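Local coordinates for protein imine reductase (PDB 4D3D) that probably uses NADPH to reduce cyclic imines such as 2-methylpyrroline to the S-configured amine, at residues B[24-29]-B[82-87]; B[34-39]-B[142-147]. All coordinates share one frame; numbering follows the deposited sequence.

In the fold
Both contacts belong to the Rossmann-type domain that probably binds NADPH, and one strand-turn-helix unit joins them: strand 23-27 forms half of contact 1, and the following helix 31-42 half of contact 2. Their centres lie about 13 Å apart, and Ile-82 CG2 of contact 1 comes within 4.2 Å of Met-36 SD of contact 2. Gly-28 and Gly-30 lie in the turn and Gly-33 in the first turn of the helix, a spacing consistent with the Rossmann GxGxxG motif that would receive the dinucleotide. Contact 1 pairs the strand before this turn; contact 2 packs against the helix after it. Neither includes a residue of the glycol-ligand pocket on helix 215-242.

Contact 1 (B[24-29]-B[82-87]); sequences VTVIGL and ILSLTD
Thr-25 O accepts the amide of Ile-82 at 2.8 Å (N to O), one rung of the parallel ladder between strands 23-27 and 80-83, in which Thr-25 also pairs with Leu-80. Ile-82 then turns its own carbonyl back: Ile-27 N reaches Ile-82 O at 2.9 Å with an almost straight N-H...O angle of 173°, and one residue thus grips the backbone before and after Val-26. The next rung is more bent, 146° at the hydrogen, where Ser-84 N donates to Ile-27 O over 2.9 Å just beyond the end of the regular pairing. Ser-84 OG also lies 2.8 Å from Gly-28 O, a bond that is less certain because it rests on one of two deposited conformers.

Gly-28 lets the chains stay close as strand gives way to turn. With no side chain in between, its CA comes 3.3 Å from Ser-84 O in a CA-H...O contact, while Leu-85 CD2 packs against the same CA at 3.9 Å. Apolar groups fill both faces of the pair. Val-24 CG2 and Ile-82 CG1 meet at 4.1 Å on the Val-26 side. On the opposite face Ile-27 lies alongside both Leu-83 and Leu-85, pointing the same way; Ile-27 CG1 sits beside its own backbone N (chi1 -72°), which turns CG2 to the carbonyl side and to within 3.9 Å of Leu-85 CD2.

Helix 88-95 covers this second face, Ile-94 touching Ile-27, and Met-91 touching Leu-83 and Leu-85. Strand 46-50 pairs with the far edge of 23-27, and 106-109 lies beyond 80-83. The contact therefore joins the first and fourth strands of the Rossmann sheet, at the point where the strand order 3-2-1-4-5-6 switches from one side of the first strand to the other.

Contact 2 (B[34-39]-B[142-147]); sequences QAMADV and SGIGKS
Ile-144 and the helical face formed by Ala-35, Met-36 and Val-39 meet mainly through apolar contacts. Ile-144 uses both branches. Its CG2, anti to its backbone N, points at the helix and meets Val-39 CG2 at 3.9 Å, also lying 3.9 Å from Ala-35 O. The other branch runs on to CD1, which touches Met-36 CE at 3.9 Å; the methionine chain is extended beyond CG (chi2 175°) and so carries its methyl out past Ile-144 at a slant, where CE lies beside CD1. The methyl of Ala-35 faces Ile-144 CB at the base of the branch.

Side chain meets backbone at Gly-145, whose CA lies 4.1 Å from Val-39 CG2; the positive phi of this glycine (97°) suits the third position of the type II turn from Gly-143 to Lys-146.

Two polar bonds inside the loop shape it, and Gly-145 is further tied by its backbone to Leu-170 of helix 157-170. Lys-146 N closes the turn on Gly-143 O at 3.3 Å, and Lys-146 NZ reaches back to Ser-142 O at 2.9 Å, approaching from above the carbonyl plane.

Behind the interface, helix 157-170 supplies Leu-170, which touches Met-36 and Ile-144, and Val-169, which touches Val-39. Helix 31-42 follows the first strand and its glycine-rich turn, as in a Rossmann beta-alpha-beta unit, and here it is backed by the loop joining strand 131-137 to the antiparallel strand 149-155.

Contact 1 (B[24-29]-B[82-87])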
ATOM      1  N   VAL B  24      -3.242 -33.232  23.776  1.00 26.26           N
ATOM      2  CA  VAL B  24      -3.504 -31.778  23.784  1.00 22.78           C
ATOM      3  C   VAL B  24      -5.010 -31.486  23.990  1.00 20.22           C
ATOM      4  O   VAL B  24      -5.848 -32.323  23.660  1.00 19.07           O
ATOM      5  CB  VAL B  24      -2.992 -31.167  22.456  1.00 23.35           C
ATOM      6  CG1 VAL B  24      -3.781 -31.696  21.258  1.00 23.79           C
ATOM      7  CG2 VAL B  24      -2.935 -29.636  22.507  1.00 23.87           C
ATOM      8  N   THR B  25      -5.326 -30.346  24.585  1.00 16.83           N
ATOM      9  CA  THR B  25      -6.702 -29.902  24.779  1.00 17.54           C
ATOM     10  C   THR B  25      -6.984 -28.737  23.833  1.00 18.48           C
ATOM     11  O   THR B  25      -6.140 -27.814  23.692  1.00 17.41           O
ATOM     12  CB  THR B  25      -6.923 -29.459  26.243  1.00 16.56           C
ATOM     13  OG1 THR B  25      -6.844 -30.597  27.099  1.00 17.23           O
ATOM     14  CG2 THR B  25      -8.269 -28.775  26.419  1.00 18.33           C
ATOM     15  N   VAL B  26      -8.167 -28.720  23.210  1.00 20.43           N
ATOM     16  CA  VAL B  26      -8.626 -27.599  22.363  1.00 20.13           C
ATOM     17  C   VAL B  26      -9.917 -27.102  22.976  1.00 23.45           C
ATOM     18  O   VAL B  26     -10.893 -27.860  23.105  1.00 22.31           O
ATOM     19  CB  VAL B  26      -8.827 -28.007  20.896  1.00 21.03           C
ATOM     20  CG1 VAL B  26      -9.405 -26.874  20.092  1.00 22.44           C
ATOM     21  CG2 VAL B  26      -7.511 -28.494  20.318  1.00 21.06           C
ATOM     22  N   ILE B  27      -9.914 -25.833  23.368  1.00 21.18           N
ATOM     23  CA  ILE B  27     -11.055 -25.172  23.890  1.00 23.26           C
ATOM     24  C   ILE B  27     -11.501 -24.133  22.896  1.00 21.65           C
ATOM     25  O   ILE B  27     -10.758 -23.240  22.471  1.00 21.08           O
ATOM     26  CB  ILE B  27     -10.788 -24.507  25.254  1.00 21.62           C
ATOM     27  CG1 ILE B  27     -10.643 -25.528  26.384  1.00 22.35           C
ATOM     28  CG2 ILE B  27     -11.934 -23.531  25.596  1.00 24.78           C
ATOM     29  CD1 ILE B  27     -10.114 -25.007  27.672  1.00 23.76           C
ATOM     30  N   GLY B  28     -12.751 -24.240  22.459  1.00 23.83           N
ATOM     31  CA  GLY B  28     -13.285 -23.369  21.411  1.00 22.70           C
ATOM     32  C   GLY B  28     -13.355 -24.094  20.068  1.00 28.30           C
ATOM     33  O   GLY B  28     -12.333 -24.485  19.490  1.00 32.65           O
ATOM     34  N   LEU B  29     -14.580 -24.354  19.599  1.00 26.36           N
ATOM     35  CA  LEU B  29     -14.777 -25.278  18.446  1.00 30.41           C
ATOM     36  C   LEU B  29     -15.494 -24.559  17.311  1.00 32.56           C
ATOM     37  O   LEU B  29     -16.382 -25.138  16.666  1.00 36.59           O
ATOM     38  CB  LEU B  29     -15.507 -26.541  18.901  1.00 32.19           C
ATOM     39  CG  LEU B  29     -14.745 -27.356  19.970  1.00 35.58           C
ATOM     40  CD1 LEU B  29     -15.578 -28.507  20.538  1.00 37.54           C
ATOM     41  CD2 LEU B  29     -13.412 -27.893  19.403  1.00 36.59           C
ATOM     42  N   ILE B  82      -4.977 -25.284  23.820  1.00 18.07           N
ATOM     43  CA  ILE B  82      -5.177 -24.324  22.727  1.00 18.38           C
ATOM     44  C   ILE B  82      -6.505 -23.566  22.906  1.00 20.54           C
ATOM     45  O   ILE B  82      -7.542 -24.200  23.005  1.00 21.32           O
ATOM     46  CB  ILE B  82      -5.176 -25.045  21.369  1.00 20.76           C
ATOM     47  CG1 ILE B  82      -3.951 -25.939  21.131  1.00 24.69           C
ATOM     48  CG2 ILE B  82      -5.378 -24.035  20.225  1.00 20.88           C
ATOM     49  CD1 ILE B  82      -2.642 -25.357  21.392  1.00 29.51           C
ATOM     50  N   LEU B  83      -6.475 -22.243  23.003  1.00 19.07           N
ATOM     51  CA  LEU B  83      -7.683 -21.477  23.144  1.00 19.60           C
ATOM     52  C   LEU B  83      -8.005 -20.871  21.768  1.00 22.64           C
ATOM     53  O   LEU B  83      -7.420 -19.872  21.365  1.00 23.10           O
ATOM     54  CB  LEU B  83      -7.491 -20.388  24.164  1.00 19.21           C
ATOM     55  CG  LEU B  83      -7.161 -20.861  25.581  1.00 18.94           C
ATOM     56  CD1 LEU B  83      -6.976 -19.671  26.461  1.00 22.19           C
ATOM     57  CD2 LEU B  83      -8.332 -21.637  26.136  1.00 22.36           C
ATOM     58  N   SER B  84      -8.885 -21.519  21.041  1.00 22.50           N
ATOM     59  CA  SER B  84      -9.325 -21.034  19.748  0.50 23.54           C
ATOM     60  C   SER B  84     -10.706 -20.385  19.975  1.00 24.48           C
ATOM     61  O   SER B  84     -11.743 -20.967  19.669  1.00 30.24           O
ATOM     62  CB  SER B  84      -9.320 -22.227  18.776  0.50 23.58           C
ATOM     63  OG  SER B  84      -9.717 -23.486  19.371  0.50 23.58           O
ATOM     64  N   LEU B  85     -10.709 -19.241  20.623  1.00 23.56           N
ATOM     65  CA  LEU B  85     -11.899 -18.582  21.017  1.00 23.43           C
ATOM     66  C   LEU B  85     -12.121 -17.372  20.072  1.00 25.85           C
ATOM     67  O   LEU B  85     -11.213 -16.899  19.413  1.00 25.65           O
ATOM     68  CB  LEU B  85     -11.760 -18.066  22.455  1.00 24.02           C
ATOM     69  CG  LEU B  85     -11.349 -19.126  23.499  1.00 25.20           C
ATOM     70  CD1 LEU B  85     -11.102 -18.529  24.900  1.00 26.48           C
ATOM     71  CD2 LEU B  85     -12.433 -20.184  23.568  1.00 23.96           C
ATOM     72  N   THR B  86     -13.274 -16.785  20.170  1.00 26.18           N
ATOM     73  CA  THR B  86     -13.589 -15.656  19.292  1.00 29.04           C
ATOM     74  C   THR B  86     -12.983 -14.327  19.777  1.00 29.08           C
ATOM     75  O   THR B  86     -12.775 -13.434  18.977  1.00 31.06           O
ATOM     76  CB  THR B  86     -15.132 -15.487  19.101  1.00 28.45           C
ATOM     77  OG1 THR B  86     -15.747 -15.322  20.377  1.00 27.40           O
ATOM     78  CG2 THR B  86     -15.774 -16.666  18.364  1.00 32.08           C
ATOM     79  N   ASP B  87     -12.691 -14.191  21.090  1.00 24.32           N
ATOM     80  CA  ASP B  87     -12.224 -12.943  21.685  0.50 25.64           C
ATOM     81  C   ASP B  87     -11.497 -13.266  22.983  1.00 25.49           C
ATOM     82  O   ASP B  87     -11.832 -14.293  23.601  1.00 23.28           O
ATOM     83  CB  ASP B  87     -13.432 -12.088  22.045  0.50 29.25           C
ATOM     84  CG  ASP B  87     -13.086 -10.622  22.312  0.50 27.73           C
ATOM     85  OD1 ASP B  87     -12.723 -10.211  23.445  0.50 27.58           O
ATOM     86  OD2 ASP B  87     -13.251  -9.838  21.365  0.50 27.00           O
TER

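Contact 2 (B[34-39]-B[142-147])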
ATOM      1  N   GLN B  34     -11.970 -26.482  15.186  1.00 28.69           N
ATOM      2  CA  GLN B  34     -12.272 -27.775  14.555  1.00 29.32           C
ATOM      3  C   GLN B  34     -11.181 -28.243  13.596  1.00 28.03           C
ATOM      4  O   GLN B  34     -10.833 -29.452  13.600  1.00 28.83           O
ATOM      5  CB  GLN B  34     -13.653 -27.731  13.863  1.00 34.04           C
ATOM      6  CG  GLN B  34     -14.827 -27.603  14.827  1.00 38.05           C
ATOM      7  CD  GLN B  34     -16.166 -27.564  14.101  1.00 48.19           C
ATOM      8  OE1 GLN B  34     -16.251 -27.826  12.891  1.00 50.27           O
ATOM      9  NE2 GLN B  34     -17.221 -27.207  14.833  1.00 50.03           N
ATOM     10  N   ALA B  35     -10.615 -27.344  12.800  1.00 25.00           N
ATOM     11  CA  ALA B  35      -9.588 -27.744  11.863  1.00 28.99           C
ATOM     12  C   ALA B  35      -8.338 -28.173  12.586  1.00 26.47           C
ATOM     13  O   ALA B  35      -7.605 -29.070  12.157  1.00 29.18           O
ATOM     14  CB  ALA B  35      -9.241 -26.605  10.902  1.00 28.84           C
ATOM     15  N   MET B  36      -8.034 -27.485  13.679  1.00 25.72           N
ATOM     16  CA  MET B  36      -6.864 -27.875  14.458  1.00 22.84           C
ATOM     17  C   MET B  36      -7.024 -29.193  15.176  1.00 24.01           C
ATOM     18  O   MET B  36      -6.122 -30.062  15.160  1.00 25.16           O
ATOM     19  CB  MET B  36      -6.581 -26.749  15.491  1.00 24.28           C
ATOM     20  CG  MET B  36      -6.081 -25.459  14.847  1.00 25.00           C
ATOM     21  SD  MET B  36      -5.881 -24.126  16.036  1.00 27.17           S
ATOM     22  CE  MET B  36      -4.997 -23.026  14.963  1.00 33.41           C
ATOM     23  N   ALA B  37      -8.158 -29.393  15.852  1.00 24.33           N
ATOM     24  CA  ALA B  37      -8.414 -30.678  16.471  1.00 24.59           C
ATOM     25  C   ALA B  37      -8.339 -31.831  15.440  1.00 26.86           C
ATOM     26  O   ALA B  37      -7.860 -32.924  15.708  1.00 27.05           O
ATOM     27  CB  ALA B  37      -9.780 -30.648  17.180  1.00 26.98           C
ATOM     28  N   ASP B  38      -8.873 -31.580  14.270  1.00 32.63           N
ATOM     29  CA  ASP B  38      -8.899 -32.587  13.190  1.00 32.40           C
ATOM     30  C   ASP B  38      -7.474 -33.009  12.783  1.00 30.30           C
ATOM     31  O   ASP B  38      -7.145 -34.218  12.660  1.00 29.41           O
ATOM     32  CB  ASP B  38      -9.676 -31.951  12.029  1.00 35.17           C
ATOM     33  CG  ASP B  38     -10.349 -32.937  11.172  1.00 47.72           C
ATOM     34  OD1 ASP B  38     -11.320 -33.578  11.640  1.00 53.82           O
ATOM     35  OD2 ASP B  38      -9.911 -33.056  10.019  1.00 59.44           O
ATOM     36  N   VAL B  39      -6.604 -32.019  12.611  1.00 29.29           N
ATOM     37  CA  VAL B  39      -5.214 -32.298  12.253  1.00 31.29           C
ATOM     38  C   VAL B  39      -4.464 -32.959  13.355  1.00 32.43           C
ATOM     39  O   VAL B  39      -3.710 -33.888  13.100  1.00 27.62           O
ATOM     40  CB  VAL B  39      -4.469 -31.032  11.842  1.00 33.41           C
ATOM     41  CG1 VAL B  39      -2.957 -31.256  11.744  1.00 36.46           C
ATOM     42  CG2 VAL B  39      -5.016 -30.605  10.516  1.00 35.28           C
ATOM     43  N   SER B 142      -8.564 -23.862   6.325  1.00 36.59           N
ATOM     44  CA  SER B 142      -8.048 -24.750   5.262  1.00 36.97           C
ATOM     45  C   SER B 142      -6.522 -24.833   5.182  1.00 38.08           C
ATOM     46  O   SER B 142      -5.991 -25.812   4.681  1.00 35.05           O
ATOM     47  CB  SER B 142      -8.582 -24.296   3.889  1.00 42.44           C
ATOM     48  OG  SER B 142      -8.097 -22.995   3.525  1.00 43.07           O
ATOM     49  N   GLY B 143      -5.806 -23.837   5.714  1.00 36.31           N
ATOM     50  CA  GLY B 143      -4.344 -23.865   5.765  1.00 32.85           C
ATOM     51  C   GLY B 143      -3.733 -24.638   6.936  1.00 32.08           C
ATOM     52  O   GLY B 143      -2.531 -24.874   6.969  1.00 33.01           O
ATOM     53  N   ILE B 144      -4.554 -25.055   7.903  1.00 34.26           N
ATOM     54  CA  ILE B 144      -4.061 -25.860   9.042  1.00 29.11           C
ATOM     55  C   ILE B 144      -3.642 -27.260   8.574  1.00 27.55           C
ATOM     56  O   ILE B 144      -4.320 -27.909   7.753  1.00 27.34           O
ATOM     57  CB  ILE B 144      -5.108 -25.940  10.168  1.00 30.81           C
ATOM     58  CG1 ILE B 144      -5.518 -24.532  10.647  1.00 33.24           C
ATOM     59  CG2 ILE B 144      -4.587 -26.794  11.318  1.00 28.71           C
ATOM     60  CD1 ILE B 144      -4.379 -23.666  11.199  1.00 35.47           C
ATOM     61  N   GLY B 145      -2.462 -27.675   8.984  1.00 27.96           N
ATOM     62  CA  GLY B 145      -1.866 -28.932   8.539  1.00 33.87           C
ATOM     63  C   GLY B 145      -0.873 -28.795   7.381  1.00 37.27           C
ATOM     64  O   GLY B 145      -0.280 -29.792   6.961  1.00 37.81           O
ATOM     65  N   LYS B 146      -0.685 -27.582   6.889  1.00 36.51           N
ATOM     66  CA  LYS B 146       0.223 -27.357   5.738  1.00 37.87           C
ATOM     67  C   LYS B 146       1.486 -26.591   6.150  1.00 38.24           C
ATOM     68  O   LYS B 146       1.395 -25.559   6.830  1.00 34.94           O
ATOM     69  CB  LYS B 146      -0.527 -26.606   4.672  1.00 38.74           C
ATOM     70  CG  LYS B 146      -1.737 -27.349   4.174  1.00 42.39           C
ATOM     71  CD  LYS B 146      -2.477 -26.534   3.150  1.00 46.32           C
ATOM     72  CE  LYS B 146      -3.692 -27.293   2.632  1.00 48.28           C
ATOM     73  NZ  LYS B 146      -4.647 -26.292   2.100  1.00 52.60           N
ATOM     74  N   SER B 147       2.666 -27.073   5.762  1.00 36.87           N
ATOM     75  CA  SER B 147       3.918 -26.492   6.220  1.00 41.40           C
ATOM     76  C   SER B 147       4.146 -25.126   5.582  1.00 38.85           C
ATOM     77  O   SER B 147       4.886 -24.336   6.142  1.00 40.02           O
ATOM     78  CB  SER B 147       5.091 -27.431   5.921  1.00 43.39           C
ATOM     79  OG  SER B 147       5.100 -27.646   4.507  1.00 43.33           O
TER